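Putative chemotaxis protein (Desulfovibrio vulgaris str. Hildenborough, PDB 3H4Y) probably acts as a CheX-type phosphatase of the chemotaxis signalling pathway, removing the phosphoryl group from the response regulator CheY. Local coordinates at residues I14-N19 and S100-A105; V20-T23 and I27-Q30; V46-G51 and E94-I99. All blocks are in the same frame, centred on the assembly; numbering follows the deposited sequence. Where two conformers were deposited one is given.

Contact 1: residues I14-N19 and S100-A105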
ATOM      1  N   ILE A  14      15.900  -9.815  -6.409  1.00 10.78           N
ATOM      2  CA  ILE A  14      17.273  -9.464  -6.059  1.00  9.79           C
ATOM      3  C   ILE A  14      17.915  -8.709  -7.227  1.00 10.58           C
ATOM      4  O   ILE A  14      18.519  -7.663  -7.034  1.00 11.25           O
ATOM      5  CB  ILE A  14      18.066 -10.721  -5.666  1.00 11.01           C
ATOM      6  CG1 ILE A  14      17.543 -11.267  -4.345  1.00 12.39           C
ATOM      7  CG2 ILE A  14      19.590 -10.400  -5.578  1.00 14.79           C
ATOM      8  CD1 ILE A  14      18.044 -12.701  -4.048  1.00 15.09           C
ATOM      9  N   ALA A  15      17.759  -9.223  -8.451  1.00  9.74           N
ATOM     10  CA  ALA A  15      18.322  -8.577  -9.606  1.00 10.07           C
ATOM     11  C   ALA A  15      17.792  -7.158  -9.780  1.00 10.02           C
ATOM     12  O   ALA A  15      18.569  -6.201 -10.005  1.00 11.98           O
ATOM     13  CB  ALA A  15      18.039  -9.416 -10.884  1.00  9.95           C
ATOM     14  N   ALA A  16      16.472  -7.011  -9.668  1.00 10.46           N
ATOM     15  CA  ALA A  16      15.800  -5.694  -9.786  1.00  9.75           C
ATOM     16  C   ALA A  16      16.279  -4.701  -8.728  1.00 10.31           C
ATOM     17  O   ALA A  16      16.608  -3.550  -9.027  1.00 10.15           O
ATOM     18  CB  ALA A  16      14.295  -5.864  -9.710  1.00 10.50           C
ATOM     19  N   THR A  17      16.332  -5.172  -7.497  1.00 10.35           N
ATOM     20  CA  THR A  17      16.746  -4.341  -6.368  1.00  8.74           C
ATOM     21  C   THR A  17      18.180  -3.829  -6.525  1.00 10.75           C
ATOM     22  O   THR A  17      18.458  -2.633  -6.384  1.00 11.01           O
ATOM     23  CB  THR A  17      16.567  -5.076  -5.032  1.00  9.63           C
ATOM     24  OG1 THR A  17      15.189  -5.374  -4.838  1.00 10.82           O
ATOM     25  CG2 THR A  17      17.036  -4.208  -3.855  1.00  9.41           C
ATOM     26  N   VAL A  18      19.088  -4.731  -6.891  1.00 11.36           N
ATOM     27  CA  VAL A  18      20.482  -4.342  -7.099  1.00 12.64           C
ATOM     28  C   VAL A  18      20.599  -3.403  -8.288  1.00 11.22           C
ATOM     29  O   VAL A  18      21.254  -2.375  -8.190  1.00 12.25           O
ATOM     30  CB  VAL A  18      21.392  -5.579  -7.260  1.00 13.53           C
ATOM     31  CG1 VAL A  18      22.791  -5.158  -7.680  1.00 15.46           C
ATOM     32  CG2 VAL A  18      21.402  -6.384  -5.961  1.00 11.28           C
ATOM     33  N   ASN A  19      19.915  -3.693  -9.399  1.00 12.37           N
ATOM     34  CA  ASN A  19      19.996  -2.836 -10.595  1.00 14.23           C
ATOM     35  C   ASN A  19      19.479  -1.443 -10.326  1.00 12.21           C
ATOM     36  O   ASN A  19      20.086  -0.419 -10.736  1.00 12.87           O
ATOM     37  CB  ASN A  19      19.128  -3.334 -11.743  1.00 17.07           C
ATOM     38  CG  ASN A  19      19.658  -4.535 -12.422  1.00 22.31           C
ATOM     39  OD1 ASN A  19      20.803  -4.948 -12.216  1.00 20.78           O
ATOM     40  ND2 ASN A  19      18.788  -5.148 -13.259  1.00 22.03           N
ATOM     41  N   SER A 100       9.441  -2.825  -8.957  1.00  8.76           N
ATOM     42  CA  SER A 100       8.247  -3.502  -9.437  1.00  7.02           C
ATOM     43  C   SER A 100       8.330  -3.762 -10.957  1.00  9.35           C
ATOM     44  O   SER A 100       8.055  -4.863 -11.441  1.00  8.37           O
ATOM     45  CB  SER A 100       6.977  -2.688  -9.127  1.00  7.81           C
ATOM     46  OG  SER A 100       5.830  -3.194  -9.854  1.00  8.76           O
ATOM     47  N   GLY A 101       8.728  -2.741 -11.705  1.00  7.94           N
ATOM     48  CA  GLY A 101       8.804  -2.876 -13.155  1.00  7.98           C
ATOM     49  C   GLY A 101       9.759  -3.950 -13.618  1.00  8.35           C
ATOM     50  O   GLY A 101       9.402  -4.805 -14.445  1.00  8.38           O
ATOM     51  N   GLN A 102      10.973  -3.913 -13.099  1.00  7.32           N
ATOM     52  CA  GLN A 102      11.989  -4.887 -13.490  1.00  7.89           C
ATOM     53  C   GLN A 102      11.700  -6.286 -12.934  1.00  8.36           C
ATOM     54  O   GLN A 102      11.922  -7.285 -13.626  1.00  9.95           O
ATOM     55  CB  GLN A 102      13.366  -4.440 -13.079  1.00  8.72           C
ATOM     56  CG  GLN A 102      13.860  -3.244 -13.896  1.00  8.05           C
ATOM     57  CD  GLN A 102      15.369  -3.106 -13.894  1.00 11.44           C
ATOM     58  OE1 GLN A 102      16.068  -3.826 -13.199  1.00 11.91           O
ATOM     59  NE2 GLN A 102      15.890  -2.231 -14.773  1.00 11.39           N
ATOM     60  N   ALA A 103      11.240  -6.354 -11.683  1.00  7.28           N
ATOM     61  CA  ALA A 103      10.888  -7.673 -11.146  1.00  7.91           C
ATOM     62  C   ALA A 103       9.767  -8.317 -11.921  1.00  8.03           C
ATOM     63  O   ALA A 103       9.828  -9.528 -12.183  1.00  8.61           O
ATOM     64  CB  ALA A 103      10.522  -7.565  -9.688  1.00  9.35           C
ATOM     65  N   ARG A 104       8.744  -7.541 -12.262  1.00  7.49           N
ATOM     66  CA  ARG A 104       7.613  -8.080 -13.031  1.00  8.65           C
ATOM     67  C   ARG A 104       8.072  -8.489 -14.437  1.00  8.19           C
ATOM     68  O   ARG A 104       7.573  -9.470 -14.986  1.00  7.84           O
ATOM     69  CB  ARG A 104       6.436  -7.126 -13.085  1.00  9.60           C
ATOM     70  CG  ARG A 104       5.705  -7.004 -11.727  1.00  7.77           C
ATOM     71  CD  ARG A 104       4.489  -6.130 -11.743  1.00  9.59           C
ATOM     72  NE  ARG A 104       4.857  -4.774 -12.093  1.00 10.60           N
ATOM     73  CZ  ARG A 104       4.667  -4.191 -13.269  1.00  8.83           C
ATOM     74  NH1 ARG A 104       4.073  -4.817 -14.267  1.00  8.94           N
ATOM     75  NH2 ARG A 104       5.088  -2.939 -13.477  1.00 11.50           N
ATOM     76  N   ALA A 105       9.029  -7.774 -15.011  1.00  8.73           N
ATOM     77  CA  ALA A 105       9.581  -8.199 -16.314  1.00  9.47           C
ATOM     78  C   ALA A 105      10.213  -9.568 -16.155  1.00  9.12           C
ATOM     79  O   ALA A 105      10.043 -10.449 -17.015  1.00 10.67           O
ATOM     80  CB  ALA A 105      10.615  -7.184 -16.844  1.00  9.26           C
TER
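Gln102 and Ala16 meet where the helix through 14-19 passes the helix through 100-105. The segment axes come within 8.3 Å, with 147° between their N-to-C directions, so the pair is close to antiparallel.

Gln102 can be followed outward from its backbone. Its CB starts against the methyl group of Ala16, with CB to CB at 3.8 Å. CG stands opposite the carbonyl carbon, beside the backbone N, and the chain then runs extended, which carries the amide past Ala16 to Asn19, a residue almost one turn further along the partner helix. CD remains 4.0 Å from Asn19 ND2. At the tip, OE1 accepts a hydrogen bond from Asn19 ND2 at 3.0 Å, nearly straight with an N-H...O angle of 166°. The acceptor lies almost in the amide plane of Asn19, whereas the donor is tilted somewhat from the carbonyl plane of Gln102. The side chains cross at about a right angle, with their amide planes 81° apart. OE1 also lies 3.4 Å from Asn19 CB, so the hydrogen-bonded oxygen is packed against the root of the same side chain.

Deeper in the interface, Ala16 CB reaches the backbone of the partner helix, 3.7 Å from Ala103 N, and touches Ala103 CB at 4.1 Å. These short side chains permit the close helix spacing, while the amide pair bridges the more exposed flank. Thr17 packs on Phe149 and Arg104 on Ile52, placing both helices on the large antiparallel sheet: a two-helix layer on an antiparallel sheet, an α+β arrangement, in a protein of the CheC-like clan.

Contact 2: residues V20-T23 and I27-Q30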
ATOM      1  N   VAL A  20      18.337  -1.370  -9.645  1.00 10.08           N
ATOM      2  CA  VAL A  20      17.695  -0.078  -9.439  1.00 10.87           C
ATOM      3  C   VAL A  20      18.501   0.772  -8.455  1.00 12.26           C
ATOM      4  O   VAL A  20      18.788   1.927  -8.729  1.00 11.47           O
ATOM      5  CB  VAL A  20      16.232  -0.246  -8.974  1.00 11.10           C
ATOM      6  CG1 VAL A  20      15.629   1.071  -8.492  1.00 10.27           C
ATOM      7  CG2 VAL A  20      15.392  -0.857 -10.101  1.00 11.32           C
ATOM      8  N   LEU A  21      18.884   0.214  -7.313  1.00  9.44           N
ATOM      9  CA  LEU A  21      19.663   0.977  -6.362  1.00 10.57           C
ATOM     10  C   LEU A  21      21.018   1.382  -6.931  1.00  9.61           C
ATOM     11  O   LEU A  21      21.473   2.497  -6.659  1.00 11.47           O
ATOM     12  CB  LEU A  21      19.812   0.293  -4.994  1.00 11.77           C
ATOM     13  CG  LEU A  21      18.719   0.686  -3.994  1.00 15.46           C
ATOM     14  CD1 LEU A  21      17.353   0.106  -4.445  1.00 11.86           C
ATOM     15  CD2 LEU A  21      19.048   0.242  -2.614  1.00 16.21           C
ATOM     16  N   SER A  22      21.692   0.481  -7.653  1.00 11.30           N
ATOM     17  CA  SER A  22      23.000   0.801  -8.231  0.50 13.82           C
ATOM     18  C   SER A  22      22.879   1.925  -9.246  1.00 11.26           C
ATOM     19  O   SER A  22      23.644   2.886  -9.224  1.00 12.61           O
ATOM     20  CB  SER A  22      23.610  -0.411  -8.941  0.50 14.51           C
ATOM     21  OG  SER A  22      23.692  -1.545  -8.094  0.50 22.55           O
ATOM     22  N   THR A  23      21.909   1.816 -10.143  1.00 11.09           N
ATOM     23  CA  THR A  23      21.776   2.798 -11.235  1.00 12.55           C
ATOM     24  C   THR A  23      21.217   4.136 -10.813  1.00 13.27           C
ATOM     25  O   THR A  23      21.703   5.177 -11.256  1.00 15.23           O
ATOM     26  CB  THR A  23      20.878   2.235 -12.362  1.00 14.83           C
ATOM     27  OG1 THR A  23      21.436   1.017 -12.823  1.00 18.27           O
ATOM     28  CG2 THR A  23      20.791   3.228 -13.533  1.00 19.59           C
ATOM     29  N   ILE A  27      24.216   2.872  -5.051  1.00 12.08           N
ATOM     30  CA  ILE A  27      24.264   1.996  -3.872  1.00 13.38           C
ATOM     31  C   ILE A  27      24.178   0.563  -4.328  1.00 13.48           C
ATOM     32  O   ILE A  27      23.307   0.209  -5.131  1.00 12.87           O
ATOM     33  CB  ILE A  27      23.105   2.316  -2.877  1.00 14.18           C
ATOM     34  CG1 ILE A  27      23.282   3.717  -2.329  1.00 14.90           C
ATOM     35  CG2 ILE A  27      23.004   1.237  -1.752  1.00 12.62           C
ATOM     36  CD1 ILE A  27      22.065   4.257  -1.569  1.00 16.01           C
ATOM     37  N   GLN A  28      25.111  -0.264  -3.865  1.00 12.39           N
ATOM     38  CA  GLN A  28      25.099  -1.701  -4.180  1.00 15.35           C
ATOM     39  C   GLN A  28      24.567  -2.438  -2.941  1.00 13.26           C
ATOM     40  O   GLN A  28      25.315  -2.682  -1.998  1.00 17.07           O
ATOM     41  CB  GLN A  28      26.509  -2.169  -4.532  1.00 18.50           C
ATOM     42  CG  GLN A  28      27.085  -1.508  -5.773  1.00 28.93           C
ATOM     43  CD  GLN A  28      26.471  -2.003  -7.061  1.00 38.06           C
ATOM     44  OE1 GLN A  28      26.579  -1.341  -8.091  1.00 55.24           O
ATOM     45  NE2 GLN A  28      25.844  -3.177  -7.024  1.00 40.91           N
ATOM     46  N   PRO A  29      23.266  -2.798  -2.932  1.00 11.50           N
ATOM     47  CA  PRO A  29      22.695  -3.438  -1.749  1.00 11.43           C
ATOM     48  C   PRO A  29      23.065  -4.925  -1.719  1.00 11.72           C
ATOM     49  O   PRO A  29      23.139  -5.570  -2.776  1.00 12.31           O
ATOM     50  CB  PRO A  29      21.192  -3.241  -1.951  1.00 12.04           C
ATOM     51  CG  PRO A  29      21.042  -3.260  -3.428  1.00  9.80           C
ATOM     52  CD  PRO A  29      22.272  -2.658  -4.006  1.00 13.61           C
ATOM     53  N   GLN A  30      23.275  -5.452  -0.516  1.00  9.80           N
ATOM     54  CA  GLN A  30      23.635  -6.854  -0.328  1.00 10.69           C
ATOM     55  C   GLN A  30      22.431  -7.602   0.190  1.00 10.34           C
ATOM     56  O   GLN A  30      21.991  -7.348   1.309  1.00  9.30           O
ATOM     57  CB  GLN A  30      24.774  -6.948   0.697  1.00 10.40           C
ATOM     58  CG  GLN A  30      25.092  -8.366   1.194  1.00 14.25           C
ATOM     59  CD  GLN A  30      25.629  -9.227   0.082  1.00 14.32           C
ATOM     60  OE1 GLN A  30      26.668  -8.909  -0.489  1.00 16.58           O
ATOM     61  NE2 GLN A  30      24.916 -10.323  -0.250  1.00 15.83           N
TER
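Leu21 and Ile27 join the last turns of helix 10-25 to the chain that leaves it. The backbone part is one hydrogen bond, from Ile27 N to Leu21 O at 3.2 Å. Its N-H...O angle of 168° shows the donor well aimed, yet the nitrogen sits above the carbonyl plane, 48° out of it, and therefore misses the lone-pair directions. The returning backbone also brings Ile27 O within 3.0 Å of Ser22 N, but the angle there is too poor for a hydrogen bond.

The apolar part centres on Leu21. Its CB lies 4.0 Å from Pro29 CD, and its CD2 is 4.1 Å from Pro29 CG, so the leucine runs slantwise along the proline ring with both its root and one branch tip. The same CD2 meets Ile27 CG2 at 4.2 Å. A chi1 of -91°, displaced from the usual staggered value, accompanies this placement. Phe149 of strand 147-155 touches both Leu21 and Pro29, extending the apolar patch onto the sheet.

The polar side-chain part is less certain. Gln28 starts away from the helix, but its chain bends at chi2 and returns its amide to Ser22, whose CB is 3.2 Å from Gln28 OE1. Ser22 was modelled in two conformers, so the finer details of this approach are doubtful. In one of these conformers Ser22 OG is hydrogen-bonded to Val18 O, back along its own helix.

Taken together, the chemistry implies that, between the two segments, one backbone hydrogen bond of imperfect direction and the apolar Leu21-Pro29 packing hold the returning chain to the helix, with the amide of Gln28 folded over the outer side.

Contact 3: residues V46-G51 and E94-I99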
ATOM      1  N   VAL A  46      10.177   4.138   6.518  1.00  8.49           N
ATOM      2  CA  VAL A  46       9.629   4.625   5.254  0.50  7.88           C
ATOM      3  C   VAL A  46       9.412   3.410   4.369  1.00  7.69           C
ATOM      4  O   VAL A  46      10.343   2.616   4.169  1.00  9.59           O
ATOM      5  CB  VAL A  46      10.570   5.633   4.531  0.50 10.49           C
ATOM      6  CG1 VAL A  46       9.775   6.356   3.415  0.50 12.89           C
ATOM      7  CG2 VAL A  46      11.172   6.670   5.540  0.50  5.92           C
ATOM      8  N   SER A  47       8.206   3.230   3.860  1.00  8.45           N
ATOM      9  CA  SER A  47       7.935   2.127   2.971  1.00  8.93           C
ATOM     10  C   SER A  47       7.223   2.609   1.736  1.00  7.52           C
ATOM     11  O   SER A  47       6.639   3.723   1.708  1.00  7.99           O
ATOM     12  CB  SER A  47       6.985   1.120   3.625  1.00  7.82           C
ATOM     13  OG  SER A  47       7.544   0.527   4.801  1.00  8.02           O
ATOM     14  N   ALA A  48       7.214   1.738   0.710  1.00  7.33           N
ATOM     15  CA  ALA A  48       6.281   1.906  -0.367  1.00  7.41           C
ATOM     16  C   ALA A  48       5.622   0.578  -0.705  1.00  7.21           C
ATOM     17  O   ALA A  48       6.272  -0.455  -0.666  1.00  8.96           O
ATOM     18  CB  ALA A  48       6.939   2.527  -1.667  1.00  9.75           C
ATOM     19  N   VAL A  49       4.359   0.656  -1.111  1.00  7.51           N
ATOM     20  CA  VAL A  49       3.534  -0.523  -1.434  0.60  8.08           C
ATOM     21  C   VAL A  49       2.991  -0.342  -2.843  1.00  9.01           C
ATOM     22  O   VAL A  49       2.565   0.748  -3.193  1.00  9.10           O
ATOM     23  CB  VAL A  49       2.375  -0.712  -0.420  0.60  8.31           C
ATOM     24  CG1 VAL A  49       1.398  -1.831  -0.852  0.60  7.99           C
ATOM     25  CG2 VAL A  49       2.911  -0.983   1.001  0.60 11.33           C
ATOM     26  N   ILE A  50       3.057  -1.414  -3.632  1.00  9.37           N
ATOM     27  CA  ILE A  50       2.479  -1.493  -4.976  1.00  9.32           C
ATOM     28  C   ILE A  50       1.606  -2.722  -5.016  1.00  8.63           C
ATOM     29  O   ILE A  50       1.995  -3.802  -4.575  1.00 10.03           O
ATOM     30  CB  ILE A  50       3.560  -1.576  -6.053  1.00  7.43           C
ATOM     31  CG1 ILE A  50       4.227  -0.202  -6.184  1.00 10.18           C
ATOM     32  CG2 ILE A  50       3.012  -2.138  -7.392  1.00  9.33           C
ATOM     33  CD1 ILE A  50       5.413  -0.166  -7.113  1.00 11.97           C
ATOM     34  N   GLY A  51       0.418  -2.578  -5.576  1.00  6.67           N
ATOM     35  CA  GLY A  51      -0.471  -3.721  -5.812  1.00  7.67           C
ATOM     36  C   GLY A  51      -0.207  -4.290  -7.183  1.00  8.00           C
ATOM     37  O   GLY A  51       0.011  -3.542  -8.146  1.00  9.25           O
ATOM     38  N   GLU A  94       9.664   6.124  -6.443  1.00 10.62           N
ATOM     39  CA  GLU A  94      10.297   5.853  -7.720  1.00 10.93           C
ATOM     40  C   GLU A  94      11.109   4.577  -7.683  1.00 11.03           C
ATOM     41  O   GLU A  94      11.071   3.788  -8.652  1.00 11.51           O
ATOM     42  CB  GLU A  94      11.187   7.010  -8.167  1.00 14.46           C
ATOM     43  CG  GLU A  94      10.389   8.194  -8.632  1.00 22.89           C
ATOM     44  CD  GLU A  94      11.224   9.452  -8.746  1.00 31.04           C
ATOM     45  OE1 GLU A  94      12.481   9.326  -8.799  1.00 27.54           O
ATOM     46  OE2 GLU A  94      10.611  10.548  -8.765  1.00 38.79           O
ATOM     47  N   VAL A  95      11.921   4.403  -6.640  1.00 10.33           N
ATOM     48  CA  VAL A  95      12.701   3.186  -6.509  1.00 11.35           C
ATOM     49  C   VAL A  95      11.805   1.946  -6.481  1.00 13.12           C
ATOM     50  O   VAL A  95      12.055   0.933  -7.163  1.00 11.00           O
ATOM     51  CB  VAL A  95      13.601   3.231  -5.238  1.00 15.67           C
ATOM     52  CG1 VAL A  95      14.007   1.835  -4.777  1.00 20.35           C
ATOM     53  CG2 VAL A  95      14.792   4.051  -5.524  1.00 15.92           C
ATOM     54  N   THR A  96      10.730   2.025  -5.721  1.00 10.30           N
ATOM     55  CA  THR A  96       9.788   0.915  -5.620  1.00  9.51           C
ATOM     56  C   THR A  96       9.097   0.646  -6.936  1.00  9.98           C
ATOM     57  O   THR A  96       8.932  -0.508  -7.330  1.00 10.86           O
ATOM     58  CB  THR A  96       8.804   1.123  -4.464  1.00 11.61           C
ATOM     59  OG1 THR A  96       9.584   1.298  -3.267  1.00 12.02           O
ATOM     60  CG2 THR A  96       7.902  -0.091  -4.294  1.00  9.31           C
ATOM     61  N   ASN A  97       8.674   1.696  -7.621  1.00  7.16           N
ATOM     62  CA  ASN A  97       8.087   1.552  -8.945  1.00  8.61           C
ATOM     63  C   ASN A  97       9.037   0.838  -9.930  1.00  8.09           C
ATOM     64  O   ASN A  97       8.572  -0.027 -10.712  1.00  9.23           O
ATOM     65  CB  ASN A  97       7.700   2.900  -9.490  1.00  9.52           C
ATOM     66  CG  ASN A  97       6.843   2.773 -10.676  1.00 19.42           C
ATOM     67  OD1 ASN A  97       7.260   3.091 -11.795  1.00 28.87           O
ATOM     68  ND2 ASN A  97       5.659   2.264 -10.468  1.00 18.48           N
HETATM   69  N   MSE A  98      10.327   1.168  -9.927  1.00  8.87           N
HETATM   70  CA  MSE A  98      11.273   0.503 -10.843  0.67  7.87           C
HETATM   71  C   MSE A  98      11.617  -0.920 -10.434  1.00  8.62           C
HETATM   72  O   MSE A  98      11.850  -1.758 -11.264  1.00  9.83           O
HETATM   73  CB  MSE A  98      12.514   1.360 -11.028  0.67 10.86           C
HETATM   74  CG  MSE A  98      12.170   2.682 -11.691  0.67 10.93           C
HETATM   75 SE   MSE A  98      11.167   2.522 -13.369  0.50 18.39          SE
HETATM   76  CE  MSE A  98      12.199   1.144 -14.153  0.67  3.83           C
ATOM     77  N   ILE A  99      11.653  -1.172  -9.136  1.00  8.78           N
ATOM     78  CA  ILE A  99      11.844  -2.550  -8.649  1.00  8.58           C
ATOM     79  C   ILE A  99      10.653  -3.371  -9.103  1.00  8.65           C
ATOM     80  O   ILE A  99      10.822  -4.496  -9.639  1.00  9.19           O
ATOM     81  CB  ILE A  99      12.023  -2.616  -7.138  1.00 10.12           C
ATOM     82  CG1 ILE A  99      13.400  -2.049  -6.798  1.00 12.70           C
ATOM     83  CG2 ILE A  99      11.866  -4.085  -6.623  1.00 10.49           C
ATOM     84  CD1 ILE A  99      13.678  -1.933  -5.317  1.00 13.74           C
TER
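Asn97 brings the flat side-chain amide of this interface, and Ile50 touches it with a methyl group. Ile50 CD1 is 4.1 Å from Asn97 ND2 but 6.0 Å from Asn97 OD1, so the nitrogen end of the amide is turned to the strand. A second flat group is the peptide joining Thr96 to Asn97. Ile50 CD1 lies over one of its faces: it is 3.5 Å from Thr96 O and 3.8 Å from Thr96 C, and the line to it rises steeply from the peptide plane.

This reach follows from the shape of Ile50. CG1 stands opposite the carbonyl carbon at chi1 -73°, and the extended chi2 of 174° pushes CD1 onto the helix surface. Ile50 and Thr96 slide past one another in opposite directions, their CD1 and CG2 methyls 3.8 Å apart.

Two residues back along the strand, Ala48 presents its CB to the other branch of Thr96, 3.3 Å from OG1. That hydroxyl is hydrogen-bonded to Val92 O one turn earlier, so its polar need is met inside the helix while it borders a methyl group. The segment axes of strand 47-51 and helix 94-99 approach to 8.5 Å and diverge by 38°. Ala48 and Ile50 point to the helix; Val49 points the other way and packs on Ser120 of the second subunit.

Glu94 and Asn97 have the spacing of the Glu-x-x-Asn signature of CheC/CheX phosphatases, consistent with a functional face on this helix. The chemistry here implies a seating made by van der Waals contact alone between the two segments, with small and branched residues fitting the helix to the sheet.

In the fold
Contacts 1 and 3 share helix 84-109, and contacts 1 and 2 share helix 10-25, so the three together tie two helices, a strand and the loop before strand 30-37. Contact 3 is the buried one, its centre about 6 Å from the centre of the chain, and relies on close packing; contacts 1 and 2, whose centres lie about 9 and 12 Å from that point, are partly buried and each adds a hydrogen bond, between side-chain amides in one and between backbone groups in the other. Ser100 CB meets Ile50 CD1 at 3.6 Å, linking contacts 1 and 3. Leu21 CD1, from contact 2, packs 3.8 Å from Val95 CG1 on the helix segment of contact 3.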